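Local atomic coordinates of Hsp70/Hsp90 co-chaperone CNS1 (Saccharomyces cerevisiae, PDB entry 6HFM), a protein that acts as a co-chaperone that binds the molecular chaperones Hsp90 and Hsp70 and stimulates the ATPase of the Hsp70 SSA1 but not that of Hsp90. Residues Leu30-Arg36 and Leu47-Leu52; Tyr55-Glu60 and Arg87-Lys93; Lys100-Glu106 and Lys140-Lys146. The contacts are given in a common frame with arbitrary orientation. Numbering follows the deposited sequence.

Interaction 1 (Leu30-Arg36 and Leu47-Leu52); sequences LNEGKIR and LIYPAL
Residues 30-36 begin with a type I beta turn, Leu30 to Gly33, closed by Gly33 N to Leu30 O at 3.1 Å; Gly33 adopts positive phi (67°), after which the chain extends beside strand 47-52. Two backbone hydrogen bonds make Arg36 and Ile48 an antiparallel pair, Arg36 N to Ile48 O at 3.1 Å and Ile48 N to Arg36 O at 2.8 Å, with CA atoms 5.5 Å apart. The CA of Ile35 adds a C-H...O contact to Ile48 O (3.4 Å). This short pairing joins strand 36-37 to strand 47-55 in the mixed sheet of the C-terminal Wheel domain. Around it apolar side chains meet: Ile35, chi1 t, sets CG1 4.0 Å from Leu47 CD1 and CD1 4.0 Å from Tyr49 CD2 at the ring edge, while Leu30 (m, t) places CD2 4.1 Å from Pro50 CB and CD1 3.9 Å from Leu52 CD1. Arg36, chi1 p, lays one guanidinium face on Ile48, NH2 to CD1 3.8 Å, and its NH1 salt-bridges Glu66 of strand 60-68.

Interaction 2 (Tyr55-Glu60 and Arg87-Lys93); sequences YPTQDE and RFKKEGK
Gln58 is the side chain around which this contact is built. Its m, m conformation (chi1 -69°, chi2 -74°) brings the amide against the backbone of Arg87-Lys93, where OE1 accepts from Lys90 N at 3.1 Å and NE2 gives a weak bond to Lys90 O at 3.3 Å; the Gln58 and Lys90 CA atoms lie 6.0 Å apart. Lys90 also opens a type II turn to Lys93, with Lys93 N bonded to Lys90 O at 3.1 Å and Gly92 at phi 92°. The other backbone is the tight connection between strands 47-55 and 60-68: Tyr55 N bonds Glu60 O at 2.9 Å, and Asp59 (phi 49°, psi 54°) and Glu60 both face Tyr55 in a G1 beta bulge. A loop that follows helix 73-82 is thus fastened to a hairpin end of the Wheel domain sheet. Tyr55 and Phe88, both chi1 m, pack edge-to-face, the edge of Phe88 toward the face of Tyr55, centroids 4.8 Å apart and planes at 71°; Phe88 also stacks with Phe96. Arg87, chi1 p, reaches beside Tyr55; its NH2 salt-bridges Asp62 and hydrogen-bonds Val80 O of helix 73-82, and Tyr55 OH hydrogen-bonds Asp62. One water joins Thr57 OG1 (2.7 Å; chi1 p), Gln58 NE2 (3.0 Å) and Glu91 O (3.2 Å). The exposed Lys90 side chain ends with NZ 4.4 Å from Asp59 OD1, beyond salt-bridge range.

Interaction 3 (Lys100-Glu106 and Lys140-Lys146); sequences KVLVFME and KIYIVPK
Val101, Val103, Ile141 and Ile143 form the apolar centre, with Val101 CB 3.7 Å from Ile143 CG2 and Val103 CG1 4.0 Å from Ile141 CB; Met105 CG extends it, 3.9 Å from Ile141 CG2. Leu102, Phe104, Tyr142 and Val144 occupy the other face, where Phe104 CE2 lies 4.3 Å from Val144 CB. The strands are antiparallel, axes 4.4 Å apart at 150°. Leu102 pairs with Val144 (N to O 2.8 Å, O to N 3.0 Å) and Phe104 with Tyr142 (N to O and O to N both 2.9 Å), alternating with the non-hydrogen-bonded pair Val103-Ile143. Lys146 N to Lys100 O, 2.8 Å, closes one end. At the polar end Lys140, folded by chi3 and chi4 p, directs NZ to Glu106 OE1 (salt bridge, 2.9 Å) and Tyr142 OH (2.7 Å); Arg164 and Arg165 also bind Glu106. In the Wheel domain sheet, strand 101-106 lies between 112-114 and 139-145, which pairs in parallel with 47-55; helix 73-82 packs on the Val103 face and helix 146-155 on the Phe104 face.

Interaction 3 is the buried member, a regular strand pairing with apolar side chains on both faces and its salt bridge at one end. Interactions 1 and 2 are only partly buried and attach irregular chain to the sheet: interaction 1 by one bridge and aliphatic packing, interaction 2 by a side-chain amide, an aromatic pair and waters. Strand 47-55 connects all three. It supplies 47-52 to interaction 1 and Tyr55 to interaction 2, and runs parallel to strand 139-145 of interaction 3, to which Leu52 O probably hydrogen-bonds at Ile141 N (3.0 Å). Tyr55 CE1 packs 3.8 Å from Ile143 CB. Interactions 2 and 3 lie on the same side of the chain's centre, interactions 1 and 3 on opposite sides.

Interaction 1 (Leu30-Arg36 and Leu47-Leu52)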
# COMPACT_ATOMS: atom_id res chain seq x y z
N LEU A 30 -11.50 6.71 -0.74
CA LEU A 30 -11.42 5.89 -1.96
C LEU A 30 -12.72 5.79 -2.79
O LEU A 30 -12.77 5.00 -3.74
CB LEU A 30 -11.00 4.46 -1.57
CG LEU A 30 -9.67 4.25 -0.84
CD1 LEU A 30 -9.55 2.81 -0.39
CD2 LEU A 30 -8.50 4.63 -1.72
N ASN A 31 -13.75 6.58 -2.48
CA ASN A 31 -15.08 6.38 -3.10
C ASN A 31 -15.10 6.55 -4.63
O ASN A 31 -15.91 5.90 -5.31
CB ASN A 31 -16.15 7.27 -2.45
CG ASN A 31 -16.08 8.71 -2.93
OD1 ASN A 31 -16.82 9.11 -3.83
ND2 ASN A 31 -15.19 9.49 -2.33
N GLU A 32 -14.23 7.42 -5.16
CA GLU A 32 -14.19 7.70 -6.60
C GLU A 32 -13.50 6.60 -7.42
O GLU A 32 -13.71 6.51 -8.63
CB GLU A 32 -13.52 9.06 -6.87
CG GLU A 32 -14.24 10.24 -6.22
CD GLU A 32 -13.48 11.55 -6.35
OE1 GLU A 32 -12.27 11.58 -6.04
OE2 GLU A 32 -14.10 12.55 -6.77
N GLY A 33 -12.69 5.76 -6.77
CA GLY A 33 -12.07 4.61 -7.45
C GLY A 33 -11.06 5.00 -8.51
O GLY A 33 -11.01 4.38 -9.58
N LYS A 34 -10.24 6.00 -8.21
CA LYS A 34 -9.27 6.54 -9.18
C LYS A 34 -8.05 5.64 -9.32
O LYS A 34 -7.16 5.64 -8.48
CB LYS A 34 -8.82 7.95 -8.77
CG LYS A 34 -9.89 9.02 -8.92
CD LYS A 34 -9.34 10.37 -8.48
CE LYS A 34 -10.26 11.52 -8.88
NZ LYS A 34 -9.76 12.82 -8.34
N ILE A 35 -8.03 4.85 -10.39
CA ILE A 35 -6.86 4.07 -10.80
C ILE A 35 -6.83 4.18 -12.32
O ILE A 35 -7.88 4.10 -12.96
CB ILE A 35 -6.92 2.59 -10.31
CG1 ILE A 35 -5.70 1.79 -10.79
CG2 ILE A 35 -8.22 1.91 -10.72
CD1 ILE A 35 -5.53 0.44 -10.10
N ARG A 36 -5.65 4.42 -12.89
CA ARG A 36 -5.56 4.66 -14.34
C ARG A 36 -4.15 4.46 -14.88
O ARG A 36 -3.17 4.55 -14.14
CB ARG A 36 -6.02 6.08 -14.67
CG ARG A 36 -5.07 7.19 -14.24
CD ARG A 36 -5.67 8.56 -14.50
NE ARG A 36 -4.62 9.56 -14.74
CZ ARG A 36 -3.84 10.10 -13.80
NH1 ARG A 36 -3.96 9.75 -12.52
NH2 ARG A 36 -2.93 11.00 -14.15
N LEU A 47 1.08 2.86 -14.60
CA LEU A 47 -0.13 2.65 -13.80
C LEU A 47 -0.04 3.50 -12.53
O LEU A 47 0.98 3.49 -11.84
CB LEU A 47 -0.28 1.17 -13.45
CG LEU A 47 -1.55 0.75 -12.72
CD1 LEU A 47 -2.81 1.05 -13.52
CD2 LEU A 47 -1.49 -0.73 -12.36
N ILE A 48 -1.12 4.23 -12.24
CA ILE A 48 -1.18 5.16 -11.12
C ILE A 48 -2.35 4.75 -10.23
O ILE A 48 -3.48 4.62 -10.71
CB ILE A 48 -1.39 6.61 -11.62
CG1 ILE A 48 -0.21 7.04 -12.50
CG2 ILE A 48 -1.52 7.58 -10.45
CD1 ILE A 48 -0.50 8.24 -13.38
N TYR A 49 -2.08 4.54 -8.94
CA TYR A 49 -3.11 4.15 -7.96
C TYR A 49 -2.99 4.97 -6.67
O TYR A 49 -1.91 5.49 -6.38
CB TYR A 49 -3.10 2.64 -7.65
CG TYR A 49 -1.80 1.89 -7.88
CD1 TYR A 49 -0.63 2.26 -7.23
CD2 TYR A 49 -1.75 0.77 -8.73
CE1 TYR A 49 0.56 1.57 -7.43
CE2 TYR A 49 -0.57 0.07 -8.93
CZ TYR A 49 0.59 0.47 -8.28
OH TYR A 49 1.76 -0.22 -8.47
N PRO A 50 -4.09 5.07 -5.90
CA PRO A 50 -3.99 5.73 -4.61
C PRO A 50 -3.25 4.86 -3.59
O PRO A 50 -3.06 3.66 -3.81
CB PRO A 50 -5.46 5.92 -4.19
CG PRO A 50 -6.29 5.42 -5.32
CD PRO A 50 -5.42 4.48 -6.08
N ALA A 51 -2.87 5.48 -2.47
CA ALA A 51 -2.23 4.77 -1.36
C ALA A 51 -2.79 5.19 -0.01
O ALA A 51 -2.95 6.39 0.26
CB ALA A 51 -0.73 4.97 -1.38
N LEU A 52 -3.10 4.20 0.82
CA LEU A 52 -3.36 4.39 2.24
C LEU A 52 -2.08 4.03 2.99
O LEU A 52 -1.56 2.93 2.83
CB LEU A 52 -4.51 3.50 2.71
CG LEU A 52 -5.90 3.87 2.18
CD1 LEU A 52 -6.90 2.77 2.50
CD2 LEU A 52 -6.38 5.19 2.77

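Interaction 2 (Tyr55-Glu60 and Arg87-Lys93)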
# COMPACT_ATOMS: atom_id res chain seq x y z
N TYR A 55 -0.17 4.18 10.12
CA TYR A 55 0.79 4.25 11.22
C TYR A 55 0.10 3.66 12.45
O TYR A 55 -0.38 4.40 13.32
CB TYR A 55 1.23 5.70 11.47
CG TYR A 55 1.68 6.45 10.24
CD1 TYR A 55 2.97 6.28 9.73
CD2 TYR A 55 0.82 7.33 9.58
CE1 TYR A 55 3.39 6.97 8.61
CE2 TYR A 55 1.24 8.03 8.46
CZ TYR A 55 2.52 7.84 7.97
OH TYR A 55 2.94 8.52 6.85
N PRO A 56 0.02 2.31 12.53
CA PRO A 56 -0.81 1.68 13.57
C PRO A 56 -0.38 1.97 15.01
O PRO A 56 -1.25 2.07 15.89
CB PRO A 56 -0.71 0.18 13.25
CG PRO A 56 0.48 0.04 12.37
CD PRO A 56 0.59 1.32 11.61
N THR A 57 0.92 2.15 15.25
CA THR A 57 1.42 2.46 16.60
C THR A 57 1.16 3.92 17.02
O THR A 57 1.33 4.26 18.20
CB THR A 57 2.92 2.12 16.78
OG1 THR A 57 3.73 2.98 15.96
CG2 THR A 57 3.20 0.66 16.44
N GLN A 58 0.76 4.78 16.08
CA GLN A 58 0.40 6.18 16.35
C GLN A 58 -1.10 6.50 16.18
O GLN A 58 -1.50 7.65 16.38
CB GLN A 58 1.22 7.10 15.44
CG GLN A 58 2.71 7.13 15.76
CD GLN A 58 3.02 7.93 17.02
OE1 GLN A 58 2.44 8.99 17.26
NE2 GLN A 58 3.94 7.42 17.83
N ASP A 59 -1.92 5.50 15.83
CA ASP A 59 -3.35 5.69 15.52
C ASP A 59 -3.57 6.83 14.51
O ASP A 59 -4.32 7.77 14.75
CB ASP A 59 -4.18 5.91 16.79
CG ASP A 59 -5.69 5.79 16.56
OD1 ASP A 59 -6.44 6.30 17.37
OD2 ASP A 59 -6.10 5.20 15.53
N GLU A 60 -2.87 6.72 13.39
CA GLU A 60 -2.92 7.74 12.35
C GLU A 60 -2.76 7.08 11.01
O GLU A 60 -2.27 5.95 10.93
CB GLU A 60 -1.79 8.75 12.59
CG GLU A 60 -1.79 9.99 11.69
CD GLU A 60 -3.07 10.80 11.83
OE1 GLU A 60 -3.10 11.70 12.70
OE2 GLU A 60 -4.04 10.52 11.10
N ARG A 87 1.93 15.50 13.44
CA ARG A 87 0.77 14.61 13.55
C ARG A 87 1.02 13.37 14.43
O ARG A 87 0.06 12.82 14.97
CB ARG A 87 0.23 14.21 12.16
CG ARG A 87 1.04 13.20 11.37
CD ARG A 87 0.57 13.21 9.92
NE ARG A 87 1.35 12.34 9.04
CZ ARG A 87 2.62 12.54 8.66
NH1 ARG A 87 3.32 13.59 9.10
NH2 ARG A 87 3.21 11.67 7.85
N PHE A 88 2.28 12.94 14.57
CA PHE A 88 2.63 11.85 15.48
C PHE A 88 2.78 12.43 16.88
O PHE A 88 3.68 13.25 17.12
CB PHE A 88 3.92 11.15 15.06
CG PHE A 88 3.91 10.64 13.64
CD1 PHE A 88 2.81 9.93 13.15
CD2 PHE A 88 5.00 10.86 12.80
CE1 PHE A 88 2.81 9.47 11.84
CE2 PHE A 88 4.99 10.39 11.49
CZ PHE A 88 3.89 9.69 11.01
N LYS A 89 1.91 12.01 17.80
CA LYS A 89 1.82 12.61 19.14
C LYS A 89 1.87 11.60 20.28
O LYS A 89 1.48 11.91 21.41
CB LYS A 89 0.54 13.45 19.23
CG LYS A 89 0.46 14.54 18.18
CD LYS A 89 -0.77 15.40 18.37
CE LYS A 89 -1.05 16.22 17.13
NZ LYS A 89 -1.74 15.42 16.08
N LYS A 90 2.38 10.39 20.01
CA LYS A 90 2.44 9.32 21.00
C LYS A 90 3.87 8.88 21.23
O LYS A 90 4.77 9.25 20.47
CB LYS A 90 1.62 8.13 20.54
CG LYS A 90 0.16 8.45 20.31
CD LYS A 90 -0.65 7.21 20.00
CE LYS A 90 -2.02 7.29 20.65
NZ LYS A 90 -2.94 6.27 20.07
N GLU A 91 4.05 8.07 22.28
CA GLU A 91 5.33 7.43 22.59
C GLU A 91 5.93 6.77 21.36
O GLU A 91 5.26 6.01 20.66
CB GLU A 91 5.17 6.36 23.70
CG GLU A 91 5.41 6.88 25.11
CD GLU A 91 5.06 5.87 26.18
OE1 GLU A 91 5.22 4.65 25.95
OE2 GLU A 91 4.61 6.29 27.27
N GLY A 92 7.20 7.08 21.09
CA GLY A 92 7.92 6.53 19.94
C GLY A 92 7.86 7.36 18.67
O GLY A 92 8.37 6.92 17.65
N LYS A 93 7.25 8.55 18.73
CA LYS A 93 7.19 9.47 17.57
C LYS A 93 8.55 9.83 16.96
O LYS A 93 8.67 10.05 15.76
CB LYS A 93 6.45 10.77 17.95
CG LYS A 93 7.08 11.56 19.09
CD LYS A 93 6.33 12.85 19.38
CE LYS A 93 6.73 13.42 20.73
NZ LYS A 93 6.51 14.89 20.81
O HOH W 1 5.01 4.59 17.75
O HOH W 2 -0.64 10.37 16.84

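Interaction 3 (Lys100-Glu106 and Lys140-Lys146)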
# COMPACT_ATOMS: atom_id res chain seq x y z
N LYS A 100 14.78 4.46 10.26
CA LYS A 100 14.31 3.78 11.47
C LYS A 100 12.97 3.04 11.33
O LYS A 100 12.64 2.24 12.20
CB LYS A 100 14.23 4.76 12.64
CG LYS A 100 15.58 5.31 13.07
CD LYS A 100 15.42 6.40 14.11
CE LYS A 100 16.78 6.89 14.59
NZ LYS A 100 16.65 8.06 15.50
N VAL A 101 12.22 3.29 10.26
CA VAL A 101 10.95 2.57 10.03
C VAL A 101 11.14 1.36 9.13
O VAL A 101 12.05 1.33 8.30
CB VAL A 101 9.82 3.46 9.46
CG1 VAL A 101 9.51 4.61 10.42
CG2 VAL A 101 10.12 3.98 8.05
N LEU A 102 10.28 0.37 9.31
CA LEU A 102 10.08 -0.70 8.33
C LEU A 102 8.72 -0.51 7.68
O LEU A 102 7.83 0.14 8.26
CB LEU A 102 10.17 -2.07 8.99
CG LEU A 102 11.50 -2.42 9.68
CD1 LEU A 102 11.41 -3.82 10.27
CD2 LEU A 102 12.68 -2.30 8.74
N VAL A 103 8.56 -1.06 6.48
CA VAL A 103 7.31 -0.99 5.73
C VAL A 103 6.78 -2.41 5.56
O VAL A 103 7.50 -3.30 5.10
CB VAL A 103 7.49 -0.34 4.34
CG1 VAL A 103 6.15 -0.17 3.64
CG2 VAL A 103 8.18 1.02 4.47
N PHE A 104 5.51 -2.61 5.93
CA PHE A 104 4.84 -3.90 5.80
C PHE A 104 3.62 -3.79 4.90
O PHE A 104 2.99 -2.73 4.80
CB PHE A 104 4.44 -4.45 7.18
CG PHE A 104 5.60 -4.69 8.09
CD1 PHE A 104 6.31 -5.88 8.04
CD2 PHE A 104 6.02 -3.70 8.97
CE1 PHE A 104 7.40 -6.10 8.86
CE2 PHE A 104 7.11 -3.91 9.80
CZ PHE A 104 7.81 -5.11 9.74
N MET A 105 3.32 -4.88 4.20
CA MET A 105 2.13 -4.99 3.37
C MET A 105 1.46 -6.33 3.63
O MET A 105 2.13 -7.32 3.93
CB MET A 105 2.49 -4.86 1.89
CG MET A 105 3.06 -3.48 1.55
SD MET A 105 3.59 -3.25 -0.16
CE MET A 105 2.00 -3.02 -0.95
N GLU A 106 0.13 -6.34 3.52
CA GLU A 106 -0.65 -7.55 3.72
C GLU A 106 -0.57 -8.44 2.48
O GLU A 106 -0.57 -7.94 1.35
CB GLU A 106 -2.11 -7.18 4.03
CG GLU A 106 -3.01 -8.35 4.41
CD GLU A 106 -4.42 -7.93 4.78
OE1 GLU A 106 -4.63 -6.76 5.19
OE2 GLU A 106 -5.33 -8.78 4.69
N LYS A 140 -2.04 -0.35 0.16
CA LYS A 140 -2.16 -0.24 1.61
C LYS A 140 -0.83 -0.67 2.22
O LYS A 140 -0.39 -1.80 2.01
CB LYS A 140 -3.31 -1.10 2.14
CG LYS A 140 -3.50 -1.05 3.66
CD LYS A 140 -4.83 -1.64 4.11
CE LYS A 140 -5.01 -3.12 3.76
NZ LYS A 140 -4.04 -4.08 4.37
N ILE A 141 -0.17 0.25 2.92
CA ILE A 141 1.13 -0.02 3.55
C ILE A 141 1.05 0.36 5.02
O ILE A 141 0.26 1.23 5.41
CB ILE A 141 2.32 0.67 2.82
CG1 ILE A 141 2.35 2.18 3.03
CG2 ILE A 141 2.29 0.34 1.33
CD1 ILE A 141 3.64 2.83 2.58
N TYR A 142 1.88 -0.31 5.83
CA TYR A 142 1.99 -0.05 7.26
C TYR A 142 3.41 0.41 7.54
O TYR A 142 4.36 -0.32 7.25
CB TYR A 142 1.66 -1.31 8.07
CG TYR A 142 0.28 -1.87 7.80
CD1 TYR A 142 -0.82 -1.47 8.56
CD2 TYR A 142 0.05 -2.76 6.74
CE1 TYR A 142 -2.10 -1.96 8.30
CE2 TYR A 142 -1.21 -3.26 6.48
CZ TYR A 142 -2.29 -2.85 7.25
OH TYR A 142 -3.54 -3.35 6.97
N ILE A 143 3.56 1.61 8.10
CA ILE A 143 4.87 2.14 8.47
C ILE A 143 5.01 2.00 9.99
O ILE A 143 4.23 2.58 10.75
CB ILE A 143 5.05 3.59 7.97
CG1 ILE A 143 5.15 3.57 6.43
CG2 ILE A 143 6.29 4.23 8.58
CD1 ILE A 143 5.28 4.93 5.76
N VAL A 144 5.98 1.19 10.41
CA VAL A 144 6.18 0.86 11.84
C VAL A 144 7.67 0.94 12.19
O VAL A 144 8.48 0.34 11.51
CB VAL A 144 5.67 -0.57 12.15
CG1 VAL A 144 5.81 -0.89 13.64
CG2 VAL A 144 4.21 -0.72 11.74
N PRO A 145 8.03 1.66 13.26
CA PRO A 145 9.44 1.67 13.64
C PRO A 145 10.02 0.26 13.82
O PRO A 145 9.34 -0.62 14.35
CB PRO A 145 9.44 2.40 14.98
CG PRO A 145 8.26 3.30 14.90
CD PRO A 145 7.22 2.54 14.13
N LYS A 146 11.25 0.05 13.35
CA LYS A 146 11.93 -1.24 13.49
C LYS A 146 11.87 -1.75 14.94
O LYS A 146 11.62 -2.93 15.17
CB LYS A 146 13.39 -1.11 13.03
CG LYS A 146 14.20 -2.40 13.08
CD LYS A 146 15.63 -2.19 12.59
CE LYS A 146 16.59 -3.19 13.20
NZ LYS A 146 18.01 -2.82 12.93
O HOH W 3 -1.54 -4.11 2.59